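Local coordinates for HTH-type transcriptional regulator TreR (PDB 2OGG), which represses transcription of the trePA trehalose operon and binds trehalose-6-phosphate, the task of the C-terminal effector-binding domain that makes up this chain, at residues G17-P21 / L33-W38; E39-S43 / C71-I75; E49-K55 / E102-D108; M115-N120 / Y132-R138. All coordinates share one frame; numbering follows the deposited sequence.

Contact 1 (G17-P21 / L33-W38). With GOL (glycerol), chain E; SO4 (sulfate ion), chain D.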
# COMPACT_ATOMS: atom_id res chain seq x y z
N GLY A 17 -30.04 -7.67 -10.76
CA GLY A 17 -30.86 -8.81 -10.34
C GLY A 17 -30.23 -9.59 -9.23
O GLY A 17 -29.12 -9.26 -8.81
N LEU A 18 -31.06 -10.39 -8.57
CA LEU A 18 -30.68 -11.19 -7.40
C LEU A 18 -31.07 -12.64 -7.73
O LEU A 18 -32.26 -12.99 -7.82
CB LEU A 18 -31.44 -10.71 -6.16
CG LEU A 18 -31.21 -11.49 -4.85
CD1 LEU A 18 -29.77 -11.37 -4.39
CD2 LEU A 18 -32.15 -11.04 -3.72
N GLU A 19 -30.07 -13.49 -7.94
CA GLU A 19 -30.29 -14.86 -8.36
C GLU A 19 -29.19 -15.70 -7.76
O GLU A 19 -28.18 -15.15 -7.32
CB GLU A 19 -30.17 -14.92 -9.88
CG GLU A 19 -31.41 -14.46 -10.64
CD GLU A 19 -31.15 -14.41 -12.13
OE1 GLU A 19 -30.20 -13.69 -12.53
OE2 GLU A 19 -31.83 -15.16 -12.88
N PRO A 20 -29.32 -17.03 -7.83
CA PRO A 20 -28.16 -17.90 -7.58
C PRO A 20 -27.04 -17.62 -8.63
O PRO A 20 -27.33 -17.30 -9.77
CB PRO A 20 -28.72 -19.32 -7.80
CG PRO A 20 -30.22 -19.17 -7.79
CD PRO A 20 -30.48 -17.80 -8.34
N PRO A 21 -25.78 -17.88 -8.27
CA PRO A 21 -24.66 -17.65 -9.19
C PRO A 21 -24.54 -18.60 -10.42
O PRO A 21 -24.77 -19.80 -10.32
CB PRO A 21 -23.44 -17.78 -8.29
CG PRO A 21 -23.89 -18.69 -7.21
CD PRO A 21 -25.34 -18.41 -6.97
N LEU A 33 -24.24 -22.91 -4.90
CA LEU A 33 -25.59 -22.97 -5.43
C LEU A 33 -26.65 -22.19 -4.66
O LEU A 33 -27.45 -21.46 -5.24
CB LEU A 33 -25.63 -22.77 -6.93
CG LEU A 33 -26.66 -23.56 -7.72
CD1 LEU A 33 -26.88 -22.84 -9.05
CD2 LEU A 33 -26.16 -24.99 -7.94
N ASP A 34 -26.61 -22.29 -3.34
CA ASP A 34 -27.68 -21.75 -2.52
C ASP A 34 -27.27 -20.44 -1.85
O ASP A 34 -27.52 -20.24 -0.65
CB ASP A 34 -28.10 -22.78 -1.48
CG ASP A 34 -26.93 -23.61 -0.98
OD1 ASP A 34 -26.56 -23.45 0.21
OD2 ASP A 34 -26.33 -24.36 -1.78
N ASP A 35 -26.49 -19.64 -2.57
CA ASP A 35 -26.11 -18.32 -2.11
C ASP A 35 -26.80 -17.35 -3.03
O ASP A 35 -26.84 -17.56 -4.24
CB ASP A 35 -24.60 -18.14 -2.23
CG ASP A 35 -23.82 -18.76 -1.08
OD1 ASP A 35 -24.28 -18.66 0.09
OD2 ASP A 35 -22.70 -19.26 -1.35
N ASP A 36 -27.44 -16.34 -2.47
CA ASP A 36 -28.10 -15.33 -3.29
C ASP A 36 -27.10 -14.22 -3.58
O ASP A 36 -26.52 -13.63 -2.67
CB ASP A 36 -29.35 -14.80 -2.58
CG ASP A 36 -30.57 -15.69 -2.80
OD1 ASP A 36 -30.54 -16.53 -3.73
OD2 ASP A 36 -31.60 -15.50 -2.10
N ILE A 37 -26.89 -13.96 -4.87
CA ILE A 37 -25.86 -13.04 -5.30
C ILE A 37 -26.51 -11.90 -6.07
O ILE A 37 -27.37 -12.14 -6.90
CB ILE A 37 -24.86 -13.76 -6.27
CG1 ILE A 37 -24.11 -14.87 -5.53
CG2 ILE A 37 -23.88 -12.78 -6.87
CD1 ILE A 37 -23.34 -14.37 -4.36
N TRP A 38 -26.11 -10.67 -5.78
CA TRP A 38 -26.61 -9.53 -6.53
C TRP A 38 -25.69 -9.43 -7.73
O TRP A 38 -24.50 -9.72 -7.59
CB TRP A 38 -26.41 -8.27 -5.69
CG TRP A 38 -27.34 -8.14 -4.55
CD1 TRP A 38 -27.02 -8.10 -3.23
CD2 TRP A 38 -28.74 -7.81 -4.64
NE1 TRP A 38 -28.14 -7.78 -2.47
CE2 TRP A 38 -29.19 -7.54 -3.32
CE3 TRP A 38 -29.60 -7.56 -5.70
CZ2 TRP A 38 -30.48 -7.12 -3.05
CZ3 TRP A 38 -30.90 -7.12 -5.43
CH2 TRP A 38 -31.32 -6.93 -4.12
C1 GOL E . -24.75 -14.87 -10.70
O1 GOL E . -24.18 -15.35 -11.90
C2 GOL E . -26.06 -14.13 -10.98
O2 GOL E . -26.82 -14.88 -11.90
C3 GOL E . -26.83 -13.90 -9.68
O3 GOL E . -27.46 -12.62 -9.63
S SO4 D . -28.65 -16.26 1.02
O1 SO4 D . -27.45 -16.20 0.19
O2 SO4 D . -28.26 -15.97 2.41
O3 SO4 D . -29.64 -15.25 0.60
O4 SO4 D . -29.24 -17.60 0.90
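L18 lays its side chain over the indole of W38, and the contact can be followed outward along that leucine. L18 CB lies 3.7 Å from W38 CE3, against the six-membered part of the ring system. CG stands anti to the backbone N (chi1 177°), and CD1 is thereby carried across the ring: L18 CD1 sits 4.0 Å from the centroid of the five-membered ring of W38, nearly above it, in a CH-pi contact. The same methyl, L18 CD1, lies 3.6 Å from I37 O and also touches D36 CB. The indole N-H is taken up outside the pair by V63 O.

Next along the strands, the backbones make the two bonds of an antiparallel hydrogen-bonded pair, E19 N to I37 O at 3.2 Å and I37 N to E19 O at 3.0 Å. Glycerol, probably from the crystallisation liquor, gives I37 O a second donor, its O3. Beyond E19 the prolines end the regular pairing. P21 crosses I37 at about a right angle, P21 CD to I37 CG1 being 4.0 Å, while P20 CB leans on L33 CD1 at 4.2 Å. A sulfate oxygen, O1, accepts an almost straight bond from D36 N, 2.7 Å long. What results is the end of an antiparallel strand pair, closed off by two prolines, strand 11-19 being outermost within this chain in the sheet of a UTRA domain.

Contact 2 (E39-S43 / C71-I75). With SO4 (sulfate ion), chain C.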
# COMPACT_ATOMS: atom_id res chain seq x y z
N GLU A 39 -26.25 -9.24 -8.92
CA GLU A 39 -25.44 -8.93 -10.10
C GLU A 39 -25.81 -7.56 -10.65
O GLU A 39 -26.99 -7.27 -10.84
CB GLU A 39 -25.66 -9.97 -11.18
CG GLU A 39 -25.41 -9.43 -12.60
CD GLU A 39 -25.42 -10.52 -13.68
OE1 GLU A 39 -26.50 -11.12 -13.92
OE2 GLU A 39 -24.35 -10.81 -14.27
N VAL A 40 -24.84 -6.69 -10.84
CA VAL A 40 -25.12 -5.38 -11.46
C VAL A 40 -24.18 -5.17 -12.64
O VAL A 40 -22.95 -5.36 -12.52
CB VAL A 40 -24.90 -4.23 -10.49
CG1 VAL A 40 -25.37 -2.90 -11.10
CG2 VAL A 40 -25.59 -4.51 -9.15
N ILE A 41 -24.75 -4.95 -13.82
CA ILE A 41 -23.94 -4.68 -14.98
C ILE A 41 -24.24 -3.29 -15.52
O ILE A 41 -25.38 -2.98 -15.89
CB ILE A 41 -24.09 -5.77 -16.03
CG1 ILE A 41 -23.48 -7.09 -15.54
CG2 ILE A 41 -23.47 -5.37 -17.36
CD1 ILE A 41 -23.80 -8.24 -16.45
N ARG A 42 -23.21 -2.45 -15.57
CA ARG A 42 -23.38 -1.05 -15.95
C ARG A 42 -22.40 -0.66 -17.02
O ARG A 42 -21.25 -1.11 -17.00
CB ARG A 42 -23.11 -0.15 -14.76
CG ARG A 42 -24.14 -0.29 -13.69
CD ARG A 42 -23.77 0.47 -12.43
NE ARG A 42 -22.66 -0.13 -11.70
CZ ARG A 42 -21.99 0.53 -10.75
NH1 ARG A 42 -22.23 1.84 -10.56
NH2 ARG A 42 -20.94 -0.03 -10.16
N SER A 43 -22.74 0.38 -17.76
CA SER A 43 -21.78 0.97 -18.68
C SER A 43 -21.64 2.43 -18.31
O SER A 43 -22.56 2.99 -17.71
CB SER A 43 -22.26 0.84 -20.14
OG SER A 43 -23.21 1.83 -20.47
N CYS A 71 -27.22 1.91 -7.83
CA CYS A 71 -26.33 1.52 -8.90
C CYS A 71 -26.06 2.64 -9.89
O CYS A 71 -25.03 2.64 -10.57
CB CYS A 71 -26.91 0.33 -9.65
SG CYS A 71 -27.22 -1.07 -8.57
N GLU A 72 -27.01 3.55 -10.03
CA GLU A 72 -26.81 4.69 -10.90
C GLU A 72 -25.96 5.73 -10.20
O GLU A 72 -25.45 6.66 -10.81
CB GLU A 72 -28.16 5.26 -11.32
CG GLU A 72 -29.01 4.22 -12.02
CD GLU A 72 -30.38 4.74 -12.44
OE1 GLU A 72 -31.02 5.44 -11.62
OE2 GLU A 72 -30.82 4.39 -13.55
N ASN A 73 -25.71 5.50 -8.92
CA ASN A 73 -24.88 6.37 -8.13
C ASN A 73 -23.55 5.65 -7.79
O ASN A 73 -22.85 5.23 -8.70
CB ASN A 73 -25.66 6.93 -6.94
CG ASN A 73 -26.75 7.94 -7.38
OD1 ASN A 73 -26.44 9.07 -7.75
ND2 ASN A 73 -28.01 7.49 -7.43
N SER A 74 -23.30 5.32 -6.54
CA SER A 74 -22.07 4.58 -6.28
C SER A 74 -22.33 3.34 -5.48
O SER A 74 -22.93 3.40 -4.41
CB SER A 74 -21.04 5.42 -5.55
OG SER A 74 -20.03 4.61 -4.99
N ILE A 75 -21.93 2.19 -6.02
CA ILE A 75 -22.03 0.96 -5.27
C ILE A 75 -20.93 0.90 -4.21
O ILE A 75 -21.12 0.37 -3.12
CB ILE A 75 -21.88 -0.22 -6.17
CG1 ILE A 75 -23.01 -0.21 -7.19
CG2 ILE A 75 -21.82 -1.51 -5.34
CD1 ILE A 75 -23.17 -1.53 -7.98
S SO4 C . -19.11 2.49 -8.09
O1 SO4 C . -18.46 1.22 -7.82
O2 SO4 C . -19.00 3.38 -6.94
O3 SO4 C . -18.48 3.22 -9.17
O4 SO4 C . -20.50 2.18 -8.36
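V40 and C71 mark the nearest approach of the backbones, with CA atoms 7.5 Å apart, so strand 39-43 reaches the loop 71-75 with its side chains, not as a neighbour in a sheet. The motif is an anion site at a helix N-terminus: S74 is the N-cap of helix 75-83, and a sulfate, probably from the crystallisation liquor, rests where that helix begins, beside the sheet of the UTRA domain.

The apolar half is built by V40. A chi1 of -173° points V40 CG1 away from its own amide N and at C71 SG, 3.6 Å off, while V40 CG2 meets I75 CD1 tip to tip at 4.0 Å.

R42 forms the polar half. It slides past I75 in the opposite direction, so that I75 CD1 lies over one face of the guanidinium, toward its rim, and the sulfate takes the edge in the plane. R42 NH1 also gives a weak, bent bond to C71 O at 2.9 Å, and D56 holds NH2 in a salt bridge. S74 OG bonds sulfate O2 and also caps E77 N; R44 and the backbone N of Y76 add further bonds to the anion. Positive charge joined to the N-terminal amides of a helix suits a phosphate, and the site is consistent with one for the phosphate of trehalose-6-phosphate. Sulfate O4 receives three bonds here, R42 NH1 at 2.8 Å, R42 NH2 at 2.9 Å and I75 N at 2.7 Å.

Contact 3 (E49-K55 / E102-D108)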
# COMPACT_ATOMS: atom_id res chain seq x y z
N GLU A 49 -19.51 8.82 -25.27
CA GLU A 49 -19.36 7.43 -25.65
C GLU A 49 -19.44 6.50 -24.47
O GLU A 49 -18.94 6.82 -23.39
CB GLU A 49 -18.02 7.22 -26.34
CG GLU A 49 -17.85 8.01 -27.62
CD GLU A 49 -16.61 7.60 -28.38
OE1 GLU A 49 -15.50 7.71 -27.81
OE2 GLU A 49 -16.75 7.13 -29.53
N HIS A 50 -19.98 5.31 -24.71
CA HIS A 50 -19.98 4.23 -23.73
C HIS A 50 -18.66 3.48 -23.84
O HIS A 50 -18.38 2.83 -24.87
CB HIS A 50 -21.13 3.27 -23.99
CG HIS A 50 -22.48 3.89 -23.81
ND1 HIS A 50 -23.09 3.98 -22.57
CD2 HIS A 50 -23.31 4.49 -24.69
CE1 HIS A 50 -24.25 4.60 -22.71
NE2 HIS A 50 -24.41 4.91 -23.98
N VAL A 51 -17.86 3.54 -22.79
CA VAL A 51 -16.49 3.09 -22.91
C VAL A 51 -15.99 2.14 -21.84
O VAL A 51 -14.93 1.55 -22.02
CB VAL A 51 -15.55 4.26 -23.10
CG1 VAL A 51 -15.95 5.04 -24.32
CG2 VAL A 51 -15.59 5.14 -21.89
N ILE A 52 -16.68 2.07 -20.71
CA ILE A 52 -16.34 1.13 -19.65
C ILE A 52 -17.54 0.24 -19.34
O ILE A 52 -18.68 0.72 -19.27
CB ILE A 52 -15.90 1.85 -18.36
CG1 ILE A 52 -14.63 2.66 -18.62
CG2 ILE A 52 -15.60 0.83 -17.25
CD1 ILE A 52 -14.62 4.02 -17.97
N LEU A 53 -17.29 -1.04 -19.11
CA LEU A 53 -18.37 -1.90 -18.68
C LEU A 53 -18.05 -2.43 -17.31
O LEU A 53 -16.95 -2.95 -17.09
CB LEU A 53 -18.60 -3.04 -19.67
CG LEU A 53 -19.82 -3.84 -19.25
CD1 LEU A 53 -21.08 -3.11 -19.67
CD2 LEU A 53 -19.78 -5.31 -19.72
N ASP A 54 -18.88 -2.08 -16.33
CA ASP A 54 -18.62 -2.44 -14.93
C ASP A 54 -19.54 -3.56 -14.48
O ASP A 54 -20.76 -3.43 -14.55
CB ASP A 54 -18.83 -1.22 -14.04
CG ASP A 54 -17.62 -0.29 -14.03
OD1 ASP A 54 -16.48 -0.82 -13.99
OD2 ASP A 54 -17.79 0.96 -13.96
N LYS A 55 -18.97 -4.70 -14.12
CA LYS A 55 -19.78 -5.81 -13.58
C LYS A 55 -19.50 -6.04 -12.10
O LYS A 55 -18.34 -6.17 -11.70
CB LYS A 55 -19.51 -7.07 -14.41
CG LYS A 55 -19.84 -6.86 -15.89
CD LYS A 55 -19.19 -7.88 -16.82
CE LYS A 55 -19.88 -9.24 -16.68
NZ LYS A 55 -19.56 -10.16 -17.79
N GLU A 102 -20.70 -9.36 -25.44
CA GLU A 102 -21.33 -8.45 -24.50
C GLU A 102 -20.73 -7.04 -24.57
O GLU A 102 -21.45 -6.03 -24.55
CB GLU A 102 -21.22 -9.02 -23.09
CG GLU A 102 -21.89 -8.16 -22.05
CD GLU A 102 -21.58 -8.65 -20.66
OE1 GLU A 102 -20.38 -8.85 -20.37
OE2 GLU A 102 -22.55 -8.94 -19.90
N ASP A 103 -19.41 -6.98 -24.72
CA ASP A 103 -18.67 -5.72 -24.92
C ASP A 103 -19.13 -4.93 -26.17
O ASP A 103 -19.11 -3.70 -26.19
CB ASP A 103 -17.16 -6.00 -25.00
CG ASP A 103 -16.54 -6.42 -23.65
OD1 ASP A 103 -17.23 -6.28 -22.61
OD2 ASP A 103 -15.37 -6.87 -23.63
N ARG A 104 -19.46 -5.61 -27.25
CA ARG A 104 -19.76 -4.90 -28.48
C ARG A 104 -21.20 -4.44 -28.55
O ARG A 104 -21.51 -3.42 -29.18
CB ARG A 104 -19.38 -5.75 -29.69
CG ARG A 104 -17.93 -6.16 -29.67
CD ARG A 104 -17.55 -6.90 -30.93
NE ARG A 104 -16.43 -6.23 -31.57
CZ ARG A 104 -15.15 -6.58 -31.44
NH1 ARG A 104 -14.83 -7.71 -30.81
NH2 ARG A 104 -14.21 -5.83 -32.01
N GLU A 105 -22.09 -5.14 -27.85
CA GLU A 105 -23.48 -4.73 -27.78
C GLU A 105 -23.59 -3.46 -26.97
O GLU A 105 -24.27 -2.52 -27.37
CB GLU A 105 -24.32 -5.79 -27.08
CG GLU A 105 -24.78 -6.91 -27.95
CD GLU A 105 -25.97 -7.58 -27.34
OE1 GLU A 105 -26.24 -7.30 -26.14
OE2 GLU A 105 -26.72 -8.26 -28.08
N LEU A 106 -22.86 -3.41 -25.86
CA LEU A 106 -23.09 -2.37 -24.88
C LEU A 106 -22.15 -1.16 -24.98
O LEU A 106 -22.47 -0.10 -24.46
CB LEU A 106 -23.09 -2.95 -23.45
CG LEU A 106 -23.99 -4.18 -23.21
CD1 LEU A 106 -23.99 -4.61 -21.76
CD2 LEU A 106 -25.42 -3.94 -23.68
N LEU A 107 -20.98 -1.32 -25.58
CA LEU A 107 -20.04 -0.18 -25.66
C LEU A 107 -19.77 0.26 -27.09
O LEU A 107 -19.95 -0.51 -28.03
CB LEU A 107 -18.72 -0.47 -24.94
CG LEU A 107 -18.75 -1.08 -23.54
CD1 LEU A 107 -17.36 -1.57 -23.17
CD2 LEU A 107 -19.26 -0.08 -22.49
N ASP A 108 -19.40 1.52 -27.26
CA ASP A 108 -19.00 2.01 -28.56
C ASP A 108 -17.53 1.64 -28.78
O ASP A 108 -16.62 2.35 -28.36
CB ASP A 108 -19.19 3.53 -28.63
CG ASP A 108 -20.55 3.99 -28.09
OD1 ASP A 108 -21.57 3.39 -28.47
OD2 ASP A 108 -20.60 4.99 -27.35
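L53 spreads its branches over the helix side of the contact and overlaps several residues. L53 CD1 meets L106 CD1 at 3.9 Å, L53 CB rests against L107 CD1 at 4.0 Å, and L53 CD2 reaches the carboxylate end of E102, whose side chain crosses the leucine at about a right angle. A chi1 of -174° swings the isobutyl group away from the amide N of L53 and holds it out from the strand between these partners. L107, the first residue past the helix to leave helical geometry, brings its CD2 to within 3.4 Å of I52 O.

The fold here is helix on sheet: helix 101-106 of the UTRA domain packs along strand 49-59, the axes of 49-55 and 102-106 approaching to 9.4 Å and running roughly antiparallel at 150°. The two ends of this interface are polar.

At one end, K55 and E102 come from opposite directions into a salt bridge, K55 NZ to E102 OE1 at 3.0 Å on the syn lone pair. A bend in the lysine chain at chi3 (73°) turns the ammonium group to it.

At the other end, D108 grips the backbone of H50 twice. D108 N donates to H50 O at 2.9 Å, in the carbonyl plane, while H50 N donates to D108 OD2 at 2.7 Å, approaching from above the carboxylate plane. The imidazole turns its edge to OD2 but is bonded by ND1 to S43 OG. The E49 side chain passes D108 obliquely, its CB touching D108 OD2, and its own carboxylate is salt-bridged by R138; likewise D103 pairs with R136 on the adjacent strand.

Contact 4 (M115-N120 / Y132-R138)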
# COMPACT_ATOMS: atom_id res chain seq x y z
N MSE A 115 -9.48 -4.95 -24.70
CA MSE A 115 -9.94 -4.21 -23.54
C MSE A 115 -8.89 -4.31 -22.46
O MSE A 115 -8.14 -5.28 -22.40
CB MSE A 115 -11.20 -4.86 -22.98
CG MSE A 115 -12.31 -5.08 -23.98
SE MSE A 115 -13.63 -3.65 -24.07
CE MSE A 115 -12.66 -2.44 -25.22
N VAL A 116 -8.85 -3.32 -21.57
CA VAL A 116 -8.11 -3.46 -20.34
C VAL A 116 -9.13 -3.91 -19.27
O VAL A 116 -10.25 -3.38 -19.25
CB VAL A 116 -7.39 -2.15 -19.95
CG1 VAL A 116 -6.69 -2.29 -18.56
CG2 VAL A 116 -6.36 -1.82 -20.98
N VAL A 117 -8.87 -5.06 -18.65
CA VAL A 117 -9.80 -5.63 -17.68
C VAL A 117 -9.25 -5.62 -16.27
O VAL A 117 -8.26 -6.29 -15.97
CB VAL A 117 -10.22 -7.07 -18.01
CG1 VAL A 117 -11.21 -7.57 -16.95
CG2 VAL A 117 -10.85 -7.15 -19.39
N VAL A 118 -9.86 -4.80 -15.42
CA VAL A 118 -9.49 -4.75 -14.00
C VAL A 118 -10.43 -5.61 -13.16
O VAL A 118 -11.66 -5.44 -13.18
CB VAL A 118 -9.52 -3.31 -13.47
CG1 VAL A 118 -9.06 -3.30 -12.02
CG2 VAL A 118 -8.64 -2.40 -14.34
N ARG A 119 -9.85 -6.61 -12.51
CA ARG A 119 -10.60 -7.47 -11.61
C ARG A 119 -10.19 -7.25 -10.19
O ARG A 119 -9.02 -7.36 -9.85
CB ARG A 119 -10.38 -8.93 -11.96
CG ARG A 119 -11.17 -9.36 -13.17
CD ARG A 119 -10.90 -10.82 -13.45
NE ARG A 119 -11.62 -11.29 -14.62
CZ ARG A 119 -11.11 -11.35 -15.84
NH1 ARG A 119 -9.93 -10.80 -16.13
NH2 ARG A 119 -11.87 -11.79 -16.82
N ASN A 120 -11.18 -7.21 -9.32
CA ASN A 120 -10.96 -6.83 -7.95
C ASN A 120 -11.77 -7.73 -7.02
O ASN A 120 -12.95 -7.98 -7.27
CB ASN A 120 -11.38 -5.38 -7.82
CG ASN A 120 -10.99 -4.77 -6.53
OD1 ASN A 120 -9.97 -5.12 -5.96
ND2 ASN A 120 -11.70 -3.74 -6.15
N TYR A 132 -16.96 -9.37 -5.97
CA TYR A 132 -16.12 -9.47 -7.13
C TYR A 132 -16.52 -8.45 -8.19
O TYR A 132 -17.69 -8.36 -8.54
CB TYR A 132 -16.13 -10.88 -7.69
CG TYR A 132 -15.68 -10.98 -9.14
CD1 TYR A 132 -14.34 -11.05 -9.49
CD2 TYR A 132 -16.60 -11.08 -10.16
CE1 TYR A 132 -13.93 -11.06 -10.82
CE2 TYR A 132 -16.21 -11.14 -11.50
CZ TYR A 132 -14.88 -11.11 -11.83
OH TYR A 132 -14.51 -11.23 -13.18
N THR A 133 -15.55 -7.68 -8.67
CA THR A 133 -15.80 -6.65 -9.67
C THR A 133 -14.92 -6.87 -10.89
O THR A 133 -13.81 -7.38 -10.78
CB THR A 133 -15.53 -5.27 -9.07
OG1 THR A 133 -16.28 -5.15 -7.86
CG2 THR A 133 -15.96 -4.15 -10.01
N GLU A 134 -15.51 -6.67 -12.05
CA GLU A 134 -14.82 -6.83 -13.32
C GLU A 134 -15.11 -5.59 -14.16
O GLU A 134 -16.27 -5.27 -14.42
CB GLU A 134 -15.33 -8.06 -14.08
CG GLU A 134 -14.67 -8.18 -15.44
CD GLU A 134 -15.23 -9.30 -16.30
OE1 GLU A 134 -15.51 -10.39 -15.76
OE2 GLU A 134 -15.22 -9.13 -17.54
N SER A 135 -14.08 -4.77 -14.34
CA SER A 135 -14.24 -3.46 -14.96
C SER A 135 -13.51 -3.45 -16.28
O SER A 135 -12.31 -3.69 -16.32
CB SER A 135 -13.65 -2.40 -14.04
OG SER A 135 -14.11 -1.12 -14.39
N ARG A 136 -14.26 -3.37 -17.36
CA ARG A 136 -13.68 -3.52 -18.70
C ARG A 136 -13.58 -2.18 -19.43
O ARG A 136 -14.61 -1.53 -19.69
CB ARG A 136 -14.53 -4.51 -19.51
CG ARG A 136 -14.84 -5.77 -18.72
CD ARG A 136 -15.66 -6.78 -19.52
NE ARG A 136 -14.95 -7.27 -20.70
CZ ARG A 136 -14.16 -8.35 -20.72
NH1 ARG A 136 -13.95 -9.03 -19.59
NH2 ARG A 136 -13.59 -8.74 -21.85
N HIS A 137 -12.35 -1.75 -19.72
CA HIS A 137 -12.12 -0.48 -20.40
C HIS A 137 -11.68 -0.65 -21.83
O HIS A 137 -10.76 -1.40 -22.11
CB HIS A 137 -11.01 0.28 -19.71
CG HIS A 137 -11.28 0.55 -18.26
ND1 HIS A 137 -11.20 -0.43 -17.30
CD2 HIS A 137 -11.58 1.70 -17.61
CE1 HIS A 137 -11.46 0.10 -16.11
NE2 HIS A 137 -11.67 1.40 -16.27
N ARG A 138 -12.20 0.21 -22.70
CA ARG A 138 -11.60 0.45 -23.99
C ARG A 138 -10.18 1.01 -23.80
O ARG A 138 -9.93 1.83 -22.91
CB ARG A 138 -12.45 1.47 -24.72
CG ARG A 138 -12.38 1.34 -26.24
CD ARG A 138 -13.43 2.24 -26.84
NE ARG A 138 -13.04 3.65 -26.82
CZ ARG A 138 -13.72 4.61 -27.45
NH1 ARG A 138 -14.83 4.33 -28.13
NH2 ARG A 138 -13.31 5.87 -27.34
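V117 packs its two methyls against the faces of two arginines. V117 CG2 lies 3.6 Å from R136 NH1, over one face of that guanidinium and offset toward its rim, while V117 CG1 does the same for R119 and also touches E134 CG at 3.8 Å.

The backbone bonds are those of a regular antiparallel hairpin. V116 with H137, V118 with S135 and N120 with T133 form three hydrogen-bonded pairs, six bonds in all; the H137 N to V116 O bond, at 2.7 Å, is nearly straight.

Polar side chains gather on the face of V117. R119 runs extended alongside Y132, guanidinium and ring nearly coplanar (24°), and R119 NE donates to Y132 OH at 3.2 Å. Y132 OH in turn gives its proton to E134 OE1 at 2.9 Å, while E134 OE2 pairs with R136 NH1, modelled improbably close, so its exact geometry is doubtful. E97, on the neighbouring strand 87-98, is salt-bridged to both arginines. On the other face S135 OG and T133 OG1 bond to D54 and D56 of strand 49-59.

R119 NH2 and R136 NH1 stand 4.4 Å apart, but carboxylates of E134, E97 and D103 around the two arginines probably offset their repulsion, consistent with charged groups being tolerated in a largely buried sheet.

The four contacts follow one antiparallel sheet, ordered 11-19, 37-46, 49-59, 129-138, 114-124, 87-98. Contacts 1 and 2 share strand 37-46, with centres about 17 Å apart, and join where G17 O lies 2.9 Å from E39 N. Contact 2 passes to contact 3, centres about 13 Å apart, through R42 O and D54 N at 2.7 Å. Contact 3 meets contact 4, centres about 11 Å apart, where D108 O lies 2.7 Å from R138 NH1. Contacts 1 and 4 do not touch, their nearest atoms being about 7 Å apart. The sulfate of contact 2 may mark the place of the effector's phosphate; contact 1's sulfate is a separate one.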